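PDB 3PNU: dihydroorotase from Campylobacter jejuni subsp. jejuni, which probably catalyses the reversible cyclisation of N-carbamoyl-L-aspartate to dihydroorotate at a two-zinc centre, a step of de novo pyrimidine synthesis. Local coordinates for residues Ile150-His155 / Pro181-Val186; Ser260-His265 / Val279-Val284. All coordinates share one frame; numbering follows the deposited sequence.

Contact 1 (Ile150-His155 / Pro181-Val186); sequences IPLLVH and PRLKIV. With ZN (zinc ion), chain C.
A single water joins Ile150 to Lys184 where the two segments have not yet closed on each other. It donates to Ile150 O at 2.6 Å and accepts from Lys184 N at 2.8 Å, standing in for a direct backbone bond. Beyond it the segments close into a parallel pair. Leu152 N gives a nearly straight bond to Lys184 O (171° at the hydrogen). Leu152 O then takes Val186 N at 2.8 Å, and Val154 N reaches Val186 O at 3.0 Å. Leu152 thus uses both its N-H and its carbonyl on the neighbouring strand.

The side chains meet on both faces of the sheet. On one, Leu153 and Val186 lie side by side and point the same way. With CG turned beside its backbone N (chi1 -41°), Leu153 brings CD2 to 3.9 Å from Val186 CG2. The other face carries Leu152 and Ile185. There Leu183 CD2 comes to 4.3 Å from Leu152 CB, while its other methyl, CD1, lies against Ile150 O. Met145 of helix 135-147 packs on Leu152 and Leu183, and helix 170-179 packs on Ile185. Before the strands pair, Pro151 CB lies against Lys184 CB. Beyond CG the lysine chain is extended, and its NZ bonds to Ile313 O.

Strand 152-154, helix 170-179 and strand 185-187 form a beta-alpha-beta unit of the TIM barrel. Just past the paired residues, His155 ND1 binds zinc at 2.1 Å, with His189, carboxylated Lys116 and a water as the other ligands. Glu157 accepts from His155 NE2, which should help fix the ring and may strengthen ND1 as a donor. The paired backbone probably helps to place this metal ligand at the end of the strand.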
loop_
_atom_site.group_PDB
_atom_site.type_symbol
_atom_site.label_atom_id
_atom_site.label_comp_id
_atom_site.label_asym_id
_atom_site.label_seq_id
_atom_site.Cartn_x
_atom_site.Cartn_y
_atom_site.Cartn_z
ATOM N N ILE A 150 4.642 26.323 -25.592
ATOM C CA ILE A 150 3.600 25.538 -24.914
ATOM C C ILE A 150 4.352 24.575 -23.988
ATOM O O ILE A 150 5.333 23.971 -24.398
ATOM C CB ILE A 150 2.754 24.711 -25.886
ATOM C CG1 ILE A 150 2.215 25.586 -27.012
ATOM C CG2 ILE A 150 1.590 24.003 -25.139
ATOM C CD1 ILE A 150 1.408 24.811 -28.048
ATOM N N PRO A 151 3.918 24.459 -22.728
ATOM C CA PRO A 151 4.591 23.574 -21.767
ATOM C C PRO A 151 4.077 22.138 -21.765
ATOM O O PRO A 151 2.906 21.918 -22.042
ATOM C CB PRO A 151 4.253 24.220 -20.428
ATOM C CG PRO A 151 2.903 24.859 -20.662
ATOM C CD PRO A 151 2.921 25.333 -22.078
ATOM N N LEU A 152 4.956 21.183 -21.451
ATOM C CA LEU A 152 4.604 19.762 -21.358
ATOM C C LEU A 152 4.493 19.418 -19.867
ATOM O O LEU A 152 5.481 19.546 -19.115
ATOM C CB LEU A 152 5.662 18.875 -22.029
ATOM C CG LEU A 152 5.397 17.350 -22.082
ATOM C CD1 LEU A 152 4.267 16.982 -23.051
ATOM C CD2 LEU A 152 6.634 16.583 -22.448
ATOM N N LEU A 153 3.278 19.047 -19.453
ATOM C CA LEU A 153 2.968 18.657 -18.100
ATOM C C LEU A 153 2.983 17.129 -18.160
ATOM O O LEU A 153 2.371 16.540 -19.052
ATOM C CB LEU A 153 1.569 19.170 -17.699
ATOM C CG LEU A 153 1.208 20.595 -18.158
ATOM C CD1 LEU A 153 -0.198 20.966 -17.667
ATOM C CD2 LEU A 153 2.254 21.656 -17.727
ATOM N N VAL A 154 3.658 16.475 -17.225
ATOM C CA VAL A 154 3.797 15.029 -17.297
ATOM C C VAL A 154 3.478 14.311 -16.015
ATOM O O VAL A 154 3.843 14.762 -14.950
ATOM C CB VAL A 154 5.288 14.722 -17.643
ATOM C CG1 VAL A 154 5.584 13.221 -17.705
ATOM C CG2 VAL A 154 5.665 15.423 -18.956
ATOM N N HIS A 155 2.764 13.194 -16.114
ATOM C CA HIS A 155 2.522 12.329 -14.959
ATOM C C HIS A 155 3.718 11.373 -15.040
ATOM O O HIS A 155 3.720 10.433 -15.832
ATOM C CB HIS A 155 1.193 11.587 -15.094
ATOM C CG HIS A 155 0.918 10.648 -13.958
ATOM N ND1 HIS A 155 -0.105 10.842 -13.056
ATOM C CD2 HIS A 155 1.572 9.536 -13.547
ATOM C CE1 HIS A 155 -0.093 9.874 -12.158
ATOM N NE2 HIS A 155 0.919 9.071 -12.429
ATOM N N PRO A 181 15.800 21.265 -24.927
ATOM C CA PRO A 181 16.228 22.212 -23.916
ATOM C C PRO A 181 15.475 23.521 -23.813
ATOM O O PRO A 181 15.646 24.220 -22.817
ATOM C CB PRO A 181 17.707 22.455 -24.252
ATOM C CG PRO A 181 17.824 22.146 -25.717
ATOM C CD PRO A 181 16.743 21.174 -26.062
ATOM N N ARG A 182 14.658 23.855 -24.803
ATOM C CA ARG A 182 13.878 25.085 -24.748
ATOM C C ARG A 182 12.431 24.780 -24.401
ATOM O O ARG A 182 11.597 25.676 -24.373
ATOM C CB ARG A 182 13.959 25.846 -26.077
ATOM C CG ARG A 182 15.395 26.205 -26.484
ATOM C CD ARG A 182 15.455 26.878 -27.855
ATOM N NE ARG A 182 14.711 26.133 -28.877
ATOM C CZ ARG A 182 15.158 25.065 -29.545
ATOM N NH1 ARG A 182 16.367 24.554 -29.303
ATOM N NH2 ARG A 182 14.368 24.491 -30.454
ATOM N N LEU A 183 12.128 23.511 -24.150
ATOM C CA LEU A 183 10.774 23.109 -23.772
ATOM C C LEU A 183 10.613 23.196 -22.246
ATOM O O LEU A 183 11.499 22.783 -21.503
ATOM C CB LEU A 183 10.536 21.672 -24.209
ATOM C CG LEU A 183 9.168 21.017 -23.975
ATOM C CD1 LEU A 183 8.030 21.718 -24.746
ATOM C CD2 LEU A 183 9.227 19.574 -24.383
ATOM N N LYS A 184 9.506 23.746 -21.772
ATOM C CA LYS A 184 9.243 23.736 -20.350
ATOM C C LYS A 184 8.608 22.395 -20.059
ATOM O O LYS A 184 7.599 22.021 -20.673
ATOM C CB LYS A 184 8.316 24.868 -19.914
ATOM C CG LYS A 184 8.998 26.202 -19.895
ATOM C CD LYS A 184 8.025 27.305 -19.498
ATOM C CE LYS A 184 8.677 28.647 -19.669
ATOM N NZ LYS A 184 7.654 29.698 -19.779
ATOM N N ILE A 185 9.217 21.665 -19.137
ATOM C CA ILE A 185 8.750 20.354 -18.769
ATOM C C ILE A 185 8.408 20.389 -17.293
ATOM O O ILE A 185 9.290 20.573 -16.446
ATOM C CB ILE A 185 9.822 19.283 -19.043
ATOM C CG1 ILE A 185 10.251 19.313 -20.519
ATOM C CG2 ILE A 185 9.311 17.921 -18.668
ATOM C CD1 ILE A 185 11.398 18.356 -20.887
ATOM N N VAL A 186 7.128 20.225 -16.986
ATOM C CA VAL A 186 6.686 20.255 -15.597
ATOM C C VAL A 186 6.446 18.842 -15.085
ATOM O O VAL A 186 5.581 18.124 -15.582
ATOM C CB VAL A 186 5.412 21.112 -15.409
ATOM C CG1 VAL A 186 5.059 21.240 -13.918
ATOM C CG2 VAL A 186 5.630 22.480 -16.016
HETATM ZN ZN ZN C . -1.080 12.516 -12.321
HETATM O O HOH W 1 7.545 24.909 -23.382
HETATM O O HOH W 2 -2.411 12.586 -10.800
#

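Contact 2 (Ser260-His265 / Val279-Val284); sequences SDSAPH and VFSAPV. With ZN (zinc ion), chain D.
The backbones of Ser262 and Phe280 pass within 4.6 Å, CA to CA, and the short segments run 109° apart. Ala263 N bonds to Val279 O at 2.8 Å. The bond is nearly straight at the hydrogen (173°), but the donor stands above the carbonyl plane.

Ser262 and Phe280 carry much of the contact. Ser262 OG is anti to the backbone N (chi1 179°), which brings it to the start of the turn at 281-284. There it accepts from Ala282 N at 3.2 Å and also meets Phe280 CD1. The same ring atom takes Pro264 CB at 3.5 Å, and the proline and phenylalanine cross obliquely. Ile46 of helix 40-51 and Val344 pack on both of them. Ser260 OG accepts from Ser262 N in an ST turn and also bonds to Asp32 and His34 O. One water joins Ser260 O to Ser281 OG. A second donates to Asp261 O and accepts from Val279 N.

The carboxylate of Asp261 is turned to the metal: OD1 binds zinc at 2.1 Å, a site completed by His34, His36, carboxylated Lys116 and a water. Asp261 is probably also the active-site residue. The polar bonds on its flanking serines and backbone probably hold this metal ligand in place within the loop after strand 256-258.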
loop_
_atom_site.group_PDB
_atom_site.type_symbol
_atom_site.label_atom_id
_atom_site.label_comp_id
_atom_site.label_asym_id
_atom_site.label_seq_id
_atom_site.Cartn_x
_atom_site.Cartn_y
_atom_site.Cartn_z
ATOM N N SER A 260 -2.625 20.669 -6.501
ATOM C CA SER A 260 -3.268 19.778 -5.542
ATOM C C SER A 260 -3.466 18.364 -6.011
ATOM O O SER A 260 -3.511 17.458 -5.227
ATOM C CB SER A 260 -4.666 20.304 -5.220
ATOM O OG SER A 260 -5.516 20.162 -6.370
ATOM N N ASP A 261 -3.624 18.204 -7.306
ATOM C CA ASP A 261 -4.014 16.922 -7.884
ATOM C C ASP A 261 -5.305 16.468 -7.184
ATOM O O ASP A 261 -5.500 15.282 -6.976
ATOM C CB ASP A 261 -2.917 15.857 -7.773
ATOM C CG ASP A 261 -3.222 14.603 -8.598
ATOM O OD1 ASP A 261 -3.816 14.685 -9.711
ATOM O OD2 ASP A 261 -2.831 13.523 -8.132
ATOM N N SER A 262 -6.171 17.418 -6.816
ATOM C CA SER A 262 -7.452 17.091 -6.176
ATOM C C SER A 262 -8.238 16.259 -7.149
ATOM O O SER A 262 -8.506 16.698 -8.266
ATOM C CB SER A 262 -8.240 18.337 -5.804
ATOM O OG SER A 262 -9.491 18.016 -5.214
ATOM N N ALA A 263 -8.592 15.045 -6.727
ATOM C CA ALA A 263 -9.296 14.101 -7.587
ATOM C C ALA A 263 -10.354 13.332 -6.813
ATOM O O ALA A 263 -10.047 12.431 -6.038
ATOM C CB ALA A 263 -8.300 13.129 -8.210
ATOM N N PRO A 264 -11.619 13.676 -7.040
ATOM C CA PRO A 264 -12.697 13.026 -6.342
ATOM C C PRO A 264 -13.154 11.725 -6.980
ATOM O O PRO A 264 -12.991 11.506 -8.188
ATOM C CB PRO A 264 -13.827 14.038 -6.489
ATOM C CG PRO A 264 -13.614 14.584 -7.863
ATOM C CD PRO A 264 -12.122 14.597 -8.078
ATOM N N HIS A 265 -13.729 10.878 -6.146
ATOM C CA HIS A 265 -14.328 9.649 -6.595
ATOM C C HIS A 265 -15.668 9.487 -5.892
ATOM O O HIS A 265 -15.781 9.751 -4.684
ATOM C CB HIS A 265 -13.418 8.451 -6.362
ATOM C CG HIS A 265 -12.245 8.423 -7.285
ATOM N ND1 HIS A 265 -12.346 8.002 -8.595
ATOM C CD2 HIS A 265 -10.951 8.778 -7.099
ATOM C CE1 HIS A 265 -11.162 8.095 -9.174
ATOM N NE2 HIS A 265 -10.298 8.561 -8.289
ATOM N N VAL A 279 -7.082 11.749 -3.960
ATOM C CA VAL A 279 -7.447 12.467 -2.761
ATOM C C VAL A 279 -8.197 13.693 -3.257
ATOM O O VAL A 279 -7.759 14.354 -4.194
ATOM C CB VAL A 279 -6.233 12.918 -1.971
ATOM C CG1 VAL A 279 -6.669 13.762 -0.800
ATOM C CG2 VAL A 279 -5.427 11.716 -1.510
ATOM N N PHE A 280 -9.347 13.976 -2.663
ATOM C CA PHE A 280 -10.146 15.152 -3.042
ATOM C C PHE A 280 -9.922 16.162 -1.957
ATOM O O PHE A 280 -10.648 16.188 -0.968
ATOM C CB PHE A 280 -11.631 14.801 -3.176
ATOM C CG PHE A 280 -12.523 15.997 -3.373
ATOM C CD1 PHE A 280 -12.529 16.682 -4.579
ATOM C CD2 PHE A 280 -13.367 16.423 -2.358
ATOM C CE1 PHE A 280 -13.353 17.782 -4.765
ATOM C CE2 PHE A 280 -14.198 17.516 -2.535
ATOM C CZ PHE A 280 -14.195 18.199 -3.740
ATOM N N SER A 281 -8.898 16.988 -2.157
ATOM C CA SER A 281 -8.472 17.987 -1.173
ATOM C C SER A 281 -8.927 19.442 -1.431
ATOM O O SER A 281 -8.658 20.312 -0.616
ATOM C CB SER A 281 -6.940 17.962 -1.121
ATOM O OG SER A 281 -6.389 18.174 -2.424
ATOM N N ALA A 282 -9.604 19.693 -2.549
ATOM C CA ALA A 282 -10.021 21.065 -2.926
ATOM C C ALA A 282 -10.589 21.886 -1.779
ATOM O O ALA A 282 -10.090 22.965 -1.481
ATOM C CB ALA A 282 -11.005 21.030 -4.084
ATOM N N PRO A 283 -11.633 21.380 -1.116
ATOM C CA PRO A 283 -12.236 22.163 -0.034
ATOM C C PRO A 283 -11.366 22.521 1.149
ATOM O O PRO A 283 -11.708 23.417 1.876
ATOM C CB PRO A 283 -13.378 21.270 0.470
ATOM C CG PRO A 283 -13.334 20.013 -0.359
ATOM C CD PRO A 283 -12.496 20.268 -1.546
ATOM N N VAL A 284 -10.246 21.857 1.345
ATOM C CA VAL A 284 -9.463 22.105 2.554
ATOM C C VAL A 284 -8.041 22.611 2.343
ATOM O O VAL A 284 -7.306 22.819 3.314
ATOM C CB VAL A 284 -9.431 20.795 3.396
ATOM C CG1 VAL A 284 -10.846 20.413 3.862
ATOM C CG2 VAL A 284 -8.824 19.623 2.578
HETATM ZN ZN ZN D . -3.642 14.381 -11.832
HETATM O O HOH W 3 -3.786 17.716 -2.739
HETATM O O HOH W 4 -5.055 12.839 -5.691
HETATM O O HOH W 2 -2.411 12.586 -10.800
#

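Both contacts are buried, and neither touches the other protein chain. Contact 1 lies further from the centre of the chain and joins two neighbouring strands of the barrel through regular backbone bonds and aliphatic packing. Contact 2 has no regular strand or helix; it folds one loop, between strand 256-258 and helix 285-296, onto itself with one direct backbone bond, serine hydroxyls, waters and a proline-phenylalanine contact. The centres of contacts 1 and 2 are about 24 Å apart, and the nearest atoms of contacts 1 and 2 about 6 Å. Each supplies a ligand to a different zinc ion, and one water binds both metals. Regular strand pairing and irregular loop packing thus serve the same two-metal site.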